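Local coordinates for protein ribonucleoside-diphosphate reductase subunit beta (Streptococcus sanguinis, PDB 4N83) that probably catalyses, together with its alpha partner, the reduction of ribonucleotides to deoxyribonucleotides, and carries a pair of manganese ions in a helical bundle, at residues F95-H100 against F155-L160; T63-L68 against F159-G164. All blocks are in the same frame, centred on the assembly; numbering follows the deposited sequence.

Overall arrangement
Both contacts are buried near the centre of this all-helical subunit, about 6 Å apart centre to centre, and both border the same manganese ion, that of chain J. Contact 1 joins helix 84-111 to helix 148-160 through two bridging glutamates; contact 2 joins helix 49-78 to residues 159-164, which lie on helices 148-160 and 162-173. They share F159 and L160, and D66 of contact 2 approaches E97 and E157 of contact 1 where the carboxylates converge on that ion. Contact 1 has metal coordination at its heart, whereas contact 2 is mainly hydrocarbon packing around F161, with one metal-binding carboxylate at the ring's edge. Other residues of both contacts, such as S98 and T67, touch the second subunit.

Contact 1 of 2, residues F95-H100 against F155-L160; sequences FMESVH and FLETFL. With MN (manganese (II) ion), chain J; MN (manganese (II) ion), chain I.
E97 and E157 meet head-on at a dimanganese site in the buried centre of the subunit, between helix 84-111 and helix 148-160, joined by the metals they share and not by a hydrogen bond. The backbones stay well apart, with the CA atoms of E97 and E157 10.5 Å from each other, and the two acidic side chains, coming from opposite directions, span the distance. E97 is bent at its second torsion (chi2 -71°), which turns its carboxylate toward the ions, while E157 runs out extended. E97 OE1 lies 2.2 Å from the manganese of chain J, and E157 OE2 2.4 Å from the same ion. The other oxygen of each goes to the manganese of chain I, E157 OE1 at 2.0 Å. A carboxylate-bridged dimetal centre within a four-helix bundle is characteristic of the ferritin-like fold of the reductase small chain. The carboxylate planes are 28° apart, and E97 OE1 and E157 OE2 come within 2.8 Å of each other, a closeness of like charges that the cations probably offset. H100 belongs to the chain J site, its ND1 facing that ion in the ring plane at 2.9 Å, so any bond is weak or unsettled at this resolution. A hydrogen bond from H100 NE2 to D190 OD2 helps fix this ring's rotation. D66 and E191 complete the chain J site; E191 and H194 also belong to that of chain I.

Contact 2 of 2, residues T63-L68 against F159-G164; sequences TLLDTL and FLFYSG. With MN (manganese (II) ion), chain J.
The helical turn 63-68 faces residues 159-164, where helix 148-160 passes into helix 162-173, the backbones coming closest at L65 and F161, whose CA atoms are 8.3 Å apart. The F161 ring reaches across to two consecutive residues of helix 49-78. Its CE2 lies 3.4 Å from L65 CB, approached obliquely as the two side chains slide past each other in opposite directions. L65 CD1 also leans on L160 CD1 at 4.2 Å, the two leucines crossing at about a right angle. Around the ring, D66 brings its carboxylate to the edge: OD2 is 3.4 Å from F161 CE1 and near the ring plane, with the carboxylate turned 82° to the ring. The other oxygen, D66 OD1, binds the manganese of chain J at 2.1 Å, in a dimetal site of the ferritin-like bundle. D66 OD2 is hydrogen-bonded to the hydroxyl of Y104, the predicted active-site tyrosine. One carboxylate thus links metal and tyrosine, while the weakly electropositive C-H edge beside OD2 is probably a mildly favourable neighbour for that oxygen, whose main partner is the Y104 hydroxyl.

Contact 1 of 2, residues F95-H100 against F155-L160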
loop_
_atom_site.group_PDB
_atom_site.type_symbol
_atom_site.label_atom_id
_atom_site.label_comp_id
_atom_site.label_asym_id
_atom_site.label_seq_id
_atom_site.Cartn_x
_atom_site.Cartn_y
_atom_site.Cartn_z
ATOM N N PHE A 95 2.918 0.960 -0.955
ATOM C CA PHE A 95 2.227 2.174 -1.395
ATOM C C PHE A 95 3.186 3.363 -1.472
ATOM O O PHE A 95 3.184 4.099 -2.459
ATOM C CB PHE A 95 1.047 2.501 -0.472
ATOM C CG PHE A 95 0.588 3.930 -0.559
ATOM C CD1 PHE A 95 0.152 4.465 -1.766
ATOM C CD2 PHE A 95 0.592 4.742 0.566
ATOM C CE1 PHE A 95 -0.262 5.784 -1.847
ATOM C CE2 PHE A 95 0.173 6.059 0.492
ATOM C CZ PHE A 95 -0.256 6.582 -0.716
ATOM N N MET A 96 4.002 3.545 -0.437
ATOM C CA MET A 96 4.973 4.642 -0.414
ATOM C C MET A 96 6.040 4.497 -1.502
ATOM O O MET A 96 6.561 5.498 -1.987
ATOM C CB MET A 96 5.634 4.767 0.967
ATOM C CG MET A 96 4.705 5.244 2.079
ATOM S SD MET A 96 3.731 6.712 1.679
ATOM C CE MET A 96 5.010 7.851 1.155
ATOM N N GLU A 97 6.355 3.261 -1.888
ATOM C CA GLU A 97 7.284 3.021 -2.996
ATOM C C GLU A 97 6.698 3.515 -4.325
ATOM O O GLU A 97 7.438 3.964 -5.201
ATOM C CB GLU A 97 7.656 1.535 -3.104
ATOM C CG GLU A 97 8.379 0.950 -1.892
ATOM C CD GLU A 97 9.804 1.447 -1.716
ATOM O OE1 GLU A 97 10.230 2.366 -2.447
ATOM O OE2 GLU A 97 10.507 0.916 -0.829
ATOM N N SER A 98 5.375 3.433 -4.466
ATOM C CA SER A 98 4.681 3.991 -5.636
ATOM C C SER A 98 4.668 5.521 -5.610
ATOM O O SER A 98 4.750 6.160 -6.661
ATOM C CB SER A 98 3.245 3.457 -5.746
ATOM O OG SER A 98 3.204 2.226 -6.448
ATOM N N VAL A 99 4.555 6.099 -4.415
ATOM C CA VAL A 99 4.610 7.554 -4.252
ATOM C C VAL A 99 5.995 8.067 -4.642
ATOM O O VAL A 99 6.116 9.118 -5.273
ATOM C CB VAL A 99 4.278 7.992 -2.807
ATOM C CG1 VAL A 99 4.496 9.491 -2.625
ATOM C CG2 VAL A 99 2.843 7.628 -2.454
ATOM N N HIS A 100 7.032 7.317 -4.268
ATOM C CA HIS A 100 8.404 7.650 -4.650
ATOM C C HIS A 100 8.567 7.604 -6.170
ATOM O O HIS A 100 9.208 8.475 -6.759
ATOM C CB HIS A 100 9.413 6.694 -3.997
ATOM C CG HIS A 100 9.382 6.702 -2.499
ATOM N ND1 HIS A 100 9.999 5.733 -1.738
ATOM C CD2 HIS A 100 8.789 7.546 -1.622
ATOM C CE1 HIS A 100 9.802 5.988 -0.458
ATOM N NE2 HIS A 100 9.069 7.083 -0.359
ATOM N N PHE A 155 20.318 -3.374 0.174
ATOM C CA PHE A 155 21.390 -2.897 -0.708
ATOM C C PHE A 155 20.855 -1.906 -1.735
ATOM O O PHE A 155 21.505 -0.904 -2.033
ATOM C CB PHE A 155 22.068 -4.052 -1.462
ATOM C CG PHE A 155 23.118 -4.790 -0.671
ATOM C CD1 PHE A 155 24.012 -4.117 0.161
ATOM C CD2 PHE A 155 23.245 -6.167 -0.804
ATOM C CE1 PHE A 155 24.980 -4.811 0.867
ATOM C CE2 PHE A 155 24.216 -6.862 -0.104
ATOM C CZ PHE A 155 25.082 -6.185 0.734
ATOM N N LEU A 156 19.678 -2.199 -2.280
ATOM C CA LEU A 156 19.075 -1.366 -3.315
ATOM C C LEU A 156 18.885 0.067 -2.831
ATOM O O LEU A 156 19.516 0.990 -3.344
ATOM C CB LEU A 156 17.731 -1.957 -3.765
ATOM C CG LEU A 156 16.892 -1.175 -4.782
ATOM C CD1 LEU A 156 17.718 -0.785 -5.997
ATOM C CD2 LEU A 156 15.679 -1.994 -5.197
ATOM N N GLU A 157 18.047 0.235 -1.815
ATOM C CA GLU A 157 17.569 1.559 -1.414
ATOM C C GLU A 157 18.398 2.257 -0.329
ATOM O O GLU A 157 18.298 3.475 -0.175
ATOM C CB GLU A 157 16.106 1.459 -0.985
ATOM C CG GLU A 157 15.212 0.928 -2.093
ATOM C CD GLU A 157 13.752 0.891 -1.703
ATOM O OE1 GLU A 157 13.410 0.167 -0.743
ATOM O OE2 GLU A 157 12.949 1.585 -2.356
ATOM N N THR A 158 19.212 1.501 0.409
ATOM C CA THR A 158 20.058 2.071 1.468
ATOM C C THR A 158 21.472 2.417 0.982
ATOM O O THR A 158 22.168 3.205 1.623
ATOM C CB THR A 158 20.185 1.113 2.675
ATOM O OG1 THR A 158 18.952 0.411 2.875
ATOM C CG2 THR A 158 20.548 1.875 3.947
ATOM N N PHE A 159 21.887 1.838 -0.147
ATOM C CA PHE A 159 23.276 1.937 -0.612
ATOM C C PHE A 159 23.392 2.481 -2.043
ATOM O O PHE A 159 23.919 3.577 -2.246
ATOM C CB PHE A 159 23.968 0.568 -0.451
ATOM C CG PHE A 159 25.022 0.270 -1.488
ATOM C CD1 PHE A 159 26.169 1.048 -1.586
ATOM C CD2 PHE A 159 24.873 -0.808 -2.353
ATOM C CE1 PHE A 159 27.135 0.766 -2.537
ATOM C CE2 PHE A 159 25.838 -1.094 -3.303
ATOM C CZ PHE A 159 26.970 -0.306 -3.396
ATOM N N LEU A 160 22.898 1.728 -3.023
ATOM C CA LEU A 160 23.089 2.080 -4.440
ATOM C C LEU A 160 22.039 3.053 -4.996
ATOM O O LEU A 160 22.137 3.478 -6.149
ATOM C CB LEU A 160 23.190 0.816 -5.307
ATOM C CG LEU A 160 22.002 -0.153 -5.376
ATOM C CD1 LEU A 160 21.017 0.238 -6.471
ATOM C CD2 LEU A 160 22.493 -1.579 -5.585
HETATM MN MN MN J . 11.939 3.755 -2.700
HETATM MN MN MN I . 12.005 0.384 0.621
#

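Contact 2 of 2, residues T63-L68 against F159-G164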
loop_
_atom_site.group_PDB
_atom_site.type_symbol
_atom_site.label_atom_id
_atom_site.label_comp_id
_atom_site.label_asym_id
_atom_site.label_seq_id
_atom_site.Cartn_x
_atom_site.Cartn_y
_atom_site.Cartn_z
ATOM N N THR A 63 13.860 6.302 -10.807
ATOM C CA THR A 63 12.453 6.027 -11.119
ATOM C C THR A 63 12.246 4.568 -11.526
ATOM O O THR A 63 11.225 3.964 -11.199
ATOM C CB THR A 63 11.937 6.929 -12.263
ATOM O OG1 THR A 63 12.342 8.284 -12.037
ATOM C CG2 THR A 63 10.415 6.866 -12.365
ATOM N N LEU A 64 13.221 4.014 -12.243
ATOM C CA LEU A 64 13.195 2.610 -12.650
ATOM C C LEU A 64 13.197 1.678 -11.437
ATOM O O LEU A 64 12.519 0.649 -11.437
ATOM C CB LEU A 64 14.403 2.297 -13.542
ATOM C CG LEU A 64 14.417 0.945 -14.259
ATOM C CD1 LEU A 64 13.406 0.924 -15.397
ATOM C CD2 LEU A 64 15.812 0.638 -14.780
ATOM N N LEU A 65 13.955 2.051 -10.408
ATOM C CA LEU A 65 14.127 1.215 -9.221
ATOM C C LEU A 65 13.033 1.411 -8.164
ATOM O O LEU A 65 12.784 0.509 -7.365
ATOM C CB LEU A 65 15.501 1.461 -8.603
ATOM C CG LEU A 65 16.694 1.208 -9.530
ATOM C CD1 LEU A 65 17.974 1.752 -8.914
ATOM C CD2 LEU A 65 16.833 -0.273 -9.850
ATOM N N ASP A 66 12.395 2.582 -8.147
ATOM C CA ASP A 66 11.203 2.790 -7.312
ATOM C C ASP A 66 9.972 2.134 -7.946
ATOM O O ASP A 66 9.020 1.788 -7.243
ATOM C CB ASP A 66 10.946 4.283 -7.052
ATOM C CG ASP A 66 11.614 4.783 -5.776
ATOM O OD1 ASP A 66 11.378 4.192 -4.701
ATOM O OD2 ASP A 66 12.362 5.780 -5.845
ATOM N N THR A 67 9.993 1.976 -9.270
ATOM C CA THR A 67 8.972 1.204 -9.984
ATOM C C THR A 67 9.176 -0.287 -9.722
ATOM O O THR A 67 8.214 -1.027 -9.514
ATOM C CB THR A 67 9.031 1.448 -11.506
ATOM O OG1 THR A 67 9.036 2.855 -11.769
ATOM C CG2 THR A 67 7.836 0.807 -12.208
ATOM N N LEU A 68 10.437 -0.715 -9.750
ATOM C CA LEU A 68 10.809 -2.099 -9.450
ATOM C C LEU A 68 10.327 -2.530 -8.066
ATOM O O LEU A 68 9.843 -3.650 -7.894
ATOM C CB LEU A 68 12.331 -2.260 -9.539
ATOM C CG LEU A 68 12.932 -3.615 -9.154
ATOM C CD1 LEU A 68 12.459 -4.704 -10.103
ATOM C CD2 LEU A 68 14.449 -3.532 -9.140
ATOM N N PHE A 159 21.887 1.838 -0.147
ATOM C CA PHE A 159 23.276 1.937 -0.612
ATOM C C PHE A 159 23.392 2.481 -2.043
ATOM O O PHE A 159 23.919 3.577 -2.246
ATOM C CB PHE A 159 23.968 0.568 -0.451
ATOM C CG PHE A 159 25.022 0.270 -1.488
ATOM C CD1 PHE A 159 26.169 1.048 -1.586
ATOM C CD2 PHE A 159 24.873 -0.808 -2.353
ATOM C CE1 PHE A 159 27.135 0.766 -2.537
ATOM C CE2 PHE A 159 25.838 -1.094 -3.303
ATOM C CZ PHE A 159 26.970 -0.306 -3.396
ATOM N N LEU A 160 22.898 1.728 -3.023
ATOM C CA LEU A 160 23.089 2.080 -4.440
ATOM C C LEU A 160 22.039 3.053 -4.996
ATOM O O LEU A 160 22.137 3.478 -6.149
ATOM C CB LEU A 160 23.190 0.816 -5.307
ATOM C CG LEU A 160 22.002 -0.153 -5.376
ATOM C CD1 LEU A 160 21.017 0.238 -6.471
ATOM C CD2 LEU A 160 22.493 -1.579 -5.585
ATOM N N PHE A 161 21.043 3.399 -4.182
ATOM C CA PHE A 161 20.138 4.514 -4.492
ATOM C C PHE A 161 20.866 5.855 -4.341
ATOM O O PHE A 161 20.525 6.832 -5.009
ATOM C CB PHE A 161 18.905 4.498 -3.570
ATOM C CG PHE A 161 17.624 4.086 -4.253
ATOM C CD1 PHE A 161 16.523 4.934 -4.258
ATOM C CD2 PHE A 161 17.510 2.850 -4.876
ATOM C CE1 PHE A 161 15.340 4.560 -4.873
ATOM C CE2 PHE A 161 16.330 2.472 -5.492
ATOM C CZ PHE A 161 15.244 3.329 -5.493
ATOM N N TYR A 162 21.871 5.888 -3.468
ATOM C CA TYR A 162 22.554 7.130 -3.103
ATOM C C TYR A 162 23.537 7.647 -4.157
ATOM O O TYR A 162 24.019 8.775 -4.047
ATOM C CB TYR A 162 23.249 6.974 -1.748
ATOM C CG TYR A 162 22.274 6.949 -0.592
ATOM C CD1 TYR A 162 21.559 5.795 -0.283
ATOM C CD2 TYR A 162 22.052 8.085 0.181
ATOM C CE1 TYR A 162 20.658 5.773 0.768
ATOM C CE2 TYR A 162 21.154 8.069 1.236
ATOM C CZ TYR A 162 20.461 6.910 1.524
ATOM O OH TYR A 162 19.568 6.887 2.569
ATOM N N SER A 163 23.834 6.830 -5.167
ATOM C CA SER A 163 24.547 7.305 -6.354
ATOM C C SER A 163 23.738 8.413 -7.030
ATOM O O SER A 163 24.302 9.371 -7.559
ATOM C CB SER A 163 24.780 6.162 -7.344
ATOM O OG SER A 163 23.559 5.537 -7.704
ATOM N N GLY A 164 22.415 8.263 -7.001
ATOM C CA GLY A 164 21.498 9.274 -7.513
ATOM C C GLY A 164 21.233 10.405 -6.533
ATOM O O GLY A 164 21.168 11.564 -6.935
HETATM MN MN MN J . 11.939 3.755 -2.700
#